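Local coordinates for extracellular solute-binding protein, family 1 (Bifidobacterium longum subsp. infantis ATCC 15697, PDB 3QUF) that probably captures a solute, perhaps a sugar, outside the cell and hands it to an ABC-type importer, at residues K29-N41 / R77-T90. Residues are numbered along the deposited sequence; the frame is centred on the assembly and turned at random. Where two conformers were deposited one is given.
Sequences KTKISFYSYFKDN and RLAGGKPPTIFNLT
Strand 30-36 pairs in parallel with strand 86-89 in the sheet of one lobe of this solute-binding fold, Phe34 lying beside Ile86. The chain between them runs through helix 40-53, strand 57-63, which pairs with the other edge of strand 30-36, and helix 67-79. Tyr35 N donates to Ile86 O (3.0 Å) and Ile86 N to Ser33 O (2.9 Å). Ahead of them, side chains extend the pairing: Ser33 N reaches Thr85 OG1 almost straight (3.0 Å, 174°), while Thr85 N bonds back to Ser33 OG. Just past the end of strand 30-36, Tyr37 N donates to Asn88 OD1 (2.9 Å), and the Asn88 amide stands nearly upright to the Phe38 ring, whose edge meets ND2; Gly302 O takes a bond from that ND2. On one face of the sheet, Ile86 CG2 packs against Phe34 CD1 (3.6 Å) and Ile86 CD1 against Ile32 CD1. On the other, with CG anti to the backbone N (chi1 -173°), the Tyr35 ring carries the Arg77 guanidinium stacked over one face, CZ 4.3 Å from the ring centroid, a cation-pi contact; Gln62 holds Arg77 NH1, and Thr73 the Tyr35 hydroxyl. A leucine in place of Asn88 would probably leave Tyr37 N and Gly302 O without these side-chain partners. Reciprocal serine-threonine bonds and the asparagine amide thus satisfy backbone N-H groups at both ends of a short strand pairing, in a largely buried setting.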
# COMPACT_ATOMS: atom_id res chain seq x y z
N LYS A 29 -8.60 -7.01 -37.73
CA LYS A 29 -7.80 -6.36 -36.66
C LYS A 29 -8.69 -5.48 -35.80
O LYS A 29 -9.64 -4.91 -36.29
CB LYS A 29 -6.70 -5.48 -37.21
CG LYS A 29 -5.49 -6.22 -37.82
CD LYS A 29 -4.21 -5.36 -37.70
CE LYS A 29 -2.95 -6.20 -37.89
NZ LYS A 29 -3.09 -7.17 -39.00
N THR A 30 -8.35 -5.35 -34.53
CA THR A 30 -9.10 -4.50 -33.64
C THR A 30 -8.13 -3.52 -33.02
O THR A 30 -7.15 -3.93 -32.41
CB THR A 30 -9.75 -5.32 -32.51
OG1 THR A 30 -10.70 -6.25 -33.10
CG2 THR A 30 -10.48 -4.40 -31.50
N LYS A 31 -8.41 -2.24 -33.19
CA LYS A 31 -7.61 -1.17 -32.60
C LYS A 31 -8.13 -0.81 -31.21
O LYS A 31 -9.30 -0.45 -31.08
CB LYS A 31 -7.71 0.07 -33.48
CG LYS A 31 -7.21 -0.15 -34.89
CD LYS A 31 -7.08 1.18 -35.61
CE LYS A 31 -6.44 2.23 -34.72
NZ LYS A 31 -4.99 1.98 -34.49
N ILE A 32 -7.27 -0.86 -30.20
CA ILE A 32 -7.61 -0.39 -28.84
C ILE A 32 -6.54 0.56 -28.31
O ILE A 32 -5.43 0.60 -28.87
CB ILE A 32 -7.83 -1.53 -27.84
CG1 ILE A 32 -6.62 -2.49 -27.76
CG2 ILE A 32 -9.11 -2.30 -28.26
CD1 ILE A 32 -6.75 -3.57 -26.65
N SER A 33 -6.91 1.36 -27.30
CA SER A 33 -6.00 2.29 -26.69
C SER A 33 -5.86 2.02 -25.20
O SER A 33 -6.76 1.46 -24.57
CB SER A 33 -6.45 3.73 -26.91
OG SER A 33 -7.78 3.87 -26.48
N PHE A 34 -4.72 2.41 -24.65
CA PHE A 34 -4.42 2.24 -23.23
C PHE A 34 -3.81 3.54 -22.77
O PHE A 34 -2.80 3.96 -23.36
CB PHE A 34 -3.46 1.08 -23.06
CG PHE A 34 -2.91 0.84 -21.66
CD1 PHE A 34 -3.56 1.22 -20.51
CD2 PHE A 34 -1.70 0.17 -21.52
CE1 PHE A 34 -3.00 0.99 -19.24
CE2 PHE A 34 -1.14 -0.06 -20.28
CZ PHE A 34 -1.76 0.34 -19.16
N TYR A 35 -4.46 4.23 -21.85
CA TYR A 35 -3.88 5.43 -21.25
C TYR A 35 -3.33 4.96 -19.93
O TYR A 35 -4.07 4.67 -18.99
CB TYR A 35 -4.90 6.54 -21.05
CG TYR A 35 -4.27 7.83 -20.59
CD1 TYR A 35 -3.14 8.33 -21.22
CD2 TYR A 35 -4.76 8.54 -19.53
CE1 TYR A 35 -2.55 9.53 -20.81
CE2 TYR A 35 -4.17 9.74 -19.11
CZ TYR A 35 -3.06 10.20 -19.74
OH TYR A 35 -2.46 11.40 -19.40
N SER A 36 -2.01 4.84 -19.86
CA SER A 36 -1.31 4.15 -18.77
C SER A 36 -0.75 5.08 -17.68
O SER A 36 -0.06 6.06 -17.97
CB SER A 36 -0.15 3.36 -19.36
OG SER A 36 0.62 2.72 -18.36
N TYR A 37 -1.08 4.77 -16.44
CA TYR A 37 -0.46 5.42 -15.27
C TYR A 37 1.04 5.08 -15.20
O TYR A 37 1.87 5.86 -14.73
CB TYR A 37 -1.13 4.93 -14.03
CG TYR A 37 -0.52 5.35 -12.73
CD1 TYR A 37 -0.74 6.61 -12.22
CD2 TYR A 37 0.33 4.51 -12.08
CE1 TYR A 37 -0.17 6.98 -11.00
CE2 TYR A 37 0.91 4.85 -10.87
CZ TYR A 37 0.67 6.09 -10.36
OH TYR A 37 1.26 6.44 -9.16
N PHE A 38 1.35 3.89 -15.66
CA PHE A 38 2.72 3.35 -15.60
C PHE A 38 3.54 3.85 -16.75
O PHE A 38 3.07 3.93 -17.90
CB PHE A 38 2.64 1.82 -15.61
CG PHE A 38 1.95 1.27 -14.41
CD1 PHE A 38 2.60 1.24 -13.19
CD2 PHE A 38 0.60 0.89 -14.45
CE1 PHE A 38 1.93 0.76 -12.08
CE2 PHE A 38 -0.03 0.44 -13.33
CZ PHE A 38 0.63 0.38 -12.16
N LYS A 39 4.79 4.18 -16.45
CA LYS A 39 5.71 4.59 -17.47
C LYS A 39 6.18 3.40 -18.33
O LYS A 39 6.04 2.24 -17.95
CB LYS A 39 6.90 5.29 -16.83
CG LYS A 39 6.50 6.66 -16.20
CD LYS A 39 7.73 7.50 -15.86
CE LYS A 39 7.39 9.00 -15.92
NZ LYS A 39 6.28 9.31 -14.96
N ASP A 40 6.78 3.71 -19.47
CA ASP A 40 7.28 2.66 -20.34
C ASP A 40 8.28 1.77 -19.60
O ASP A 40 8.33 0.58 -19.86
CB ASP A 40 7.88 3.23 -21.63
CG ASP A 40 8.45 2.15 -22.55
OD1 ASP A 40 7.68 1.43 -23.21
OD2 ASP A 40 9.67 2.05 -22.57
N ASN A 41 9.07 2.33 -18.68
CA ASN A 41 10.08 1.50 -17.99
C ASN A 41 9.43 0.53 -17.02
O ASN A 41 10.10 -0.39 -16.58
CB ASN A 41 11.20 2.28 -17.31
CG ASN A 41 10.73 3.34 -16.34
OD1 ASN A 41 9.71 3.24 -15.71
ND2 ASN A 41 11.57 4.38 -16.19
N ARG A 77 -10.37 12.48 -20.81
CA ARG A 77 -10.48 11.54 -21.89
C ARG A 77 -11.67 10.60 -21.73
O ARG A 77 -12.31 10.26 -22.73
CB ARG A 77 -9.21 10.75 -22.04
CG ARG A 77 -8.06 11.62 -22.48
CD ARG A 77 -6.82 10.85 -22.71
NE ARG A 77 -5.76 11.79 -23.04
CZ ARG A 77 -4.58 11.49 -23.58
NH1 ARG A 77 -4.27 10.24 -23.91
NH2 ARG A 77 -3.70 12.47 -23.82
N LEU A 78 -11.98 10.21 -20.51
CA LEU A 78 -13.14 9.35 -20.27
C LEU A 78 -14.42 10.09 -20.57
O LEU A 78 -15.39 9.46 -20.97
CB LEU A 78 -13.19 8.81 -18.83
CG LEU A 78 -12.09 7.81 -18.54
CD1 LEU A 78 -12.11 7.49 -17.05
CD2 LEU A 78 -12.24 6.54 -19.38
N ALA A 79 -14.42 11.41 -20.39
CA ALA A 79 -15.59 12.23 -20.64
C ALA A 79 -15.78 12.59 -22.12
O ALA A 79 -16.86 13.03 -22.48
CB ALA A 79 -15.50 13.54 -19.80
N GLY A 80 -14.74 12.47 -22.93
CA GLY A 80 -14.76 12.92 -24.32
C GLY A 80 -15.33 11.87 -25.27
O GLY A 80 -15.90 10.89 -24.84
N GLY A 81 -15.11 12.08 -26.56
CA GLY A 81 -15.68 11.22 -27.57
C GLY A 81 -14.95 9.94 -27.86
O GLY A 81 -15.49 9.10 -28.57
N LYS A 82 -13.74 9.80 -27.32
CA LYS A 82 -12.87 8.64 -27.59
C LYS A 82 -12.20 8.14 -26.31
O LYS A 82 -11.00 8.32 -26.14
CB LYS A 82 -11.82 9.01 -28.65
CG LYS A 82 -10.81 10.16 -28.29
CD LYS A 82 -9.70 10.36 -29.35
CE LYS A 82 -10.10 11.35 -30.45
NZ LYS A 82 -9.09 11.45 -31.57
N PRO A 83 -12.98 7.56 -25.35
CA PRO A 83 -12.29 7.20 -24.12
C PRO A 83 -11.26 6.11 -24.37
O PRO A 83 -11.45 5.31 -25.28
CB PRO A 83 -13.38 6.64 -23.24
CG PRO A 83 -14.65 7.07 -23.86
CD PRO A 83 -14.42 7.28 -25.26
N PRO A 84 -10.18 6.08 -23.59
CA PRO A 84 -9.22 5.00 -23.73
C PRO A 84 -9.87 3.66 -23.41
O PRO A 84 -10.62 3.55 -22.43
CB PRO A 84 -8.14 5.31 -22.69
CG PRO A 84 -8.69 6.33 -21.81
CD PRO A 84 -9.84 7.01 -22.50
N THR A 85 -9.57 2.64 -24.20
CA THR A 85 -10.14 1.33 -23.92
C THR A 85 -9.73 0.74 -22.59
O THR A 85 -10.52 0.02 -21.93
CB THR A 85 -9.78 0.33 -25.04
OG1 THR A 85 -9.69 0.97 -26.31
CG2 THR A 85 -10.79 -0.79 -25.08
N ILE A 86 -8.46 0.94 -22.23
CA ILE A 86 -7.88 0.46 -21.00
C ILE A 86 -7.26 1.64 -20.28
O ILE A 86 -6.72 2.57 -20.91
CB ILE A 86 -6.81 -0.59 -21.25
CG1 ILE A 86 -7.34 -1.75 -22.08
CG2 ILE A 86 -6.23 -1.10 -19.91
CD1 ILE A 86 -6.31 -2.38 -23.02
N PHE A 87 -7.40 1.64 -18.98
CA PHE A 87 -6.87 2.71 -18.14
C PHE A 87 -6.65 2.19 -16.71
O PHE A 87 -7.00 1.04 -16.38
CB PHE A 87 -7.74 3.95 -18.20
CG PHE A 87 -9.16 3.69 -17.86
CD1 PHE A 87 -9.59 3.67 -16.55
CD2 PHE A 87 -10.08 3.40 -18.88
CE1 PHE A 87 -10.93 3.37 -16.25
CE2 PHE A 87 -11.41 3.12 -18.57
CZ PHE A 87 -11.81 3.08 -17.25
N ASN A 88 -6.12 3.04 -15.85
CA ASN A 88 -5.85 2.63 -14.48
C ASN A 88 -6.69 3.33 -13.45
O ASN A 88 -6.95 4.53 -13.54
CB ASN A 88 -4.36 2.90 -14.16
CG ASN A 88 -3.42 1.99 -14.91
OD1 ASN A 88 -2.64 2.42 -15.75
ND2 ASN A 88 -3.51 0.65 -14.62
N LEU A 89 -7.13 2.54 -12.46
CA LEU A 89 -7.76 3.04 -11.26
C LEU A 89 -6.66 3.13 -10.22
O LEU A 89 -6.08 2.13 -9.81
CB LEU A 89 -8.85 2.10 -10.80
CG LEU A 89 -10.01 1.89 -11.79
CD1 LEU A 89 -11.00 0.88 -11.23
CD2 LEU A 89 -10.73 3.17 -12.13
N THR A 90 -6.35 4.35 -9.84
CA THR A 90 -5.29 4.60 -8.89
C THR A 90 -5.89 4.89 -7.53
O THR A 90 -7.10 5.02 -7.39
CB THR A 90 -4.44 5.77 -9.31
OG1 THR A 90 -5.12 7.03 -9.07
CG2 THR A 90 -4.05 5.66 -10.81
O HOH W 1 -8.05 7.12 -26.42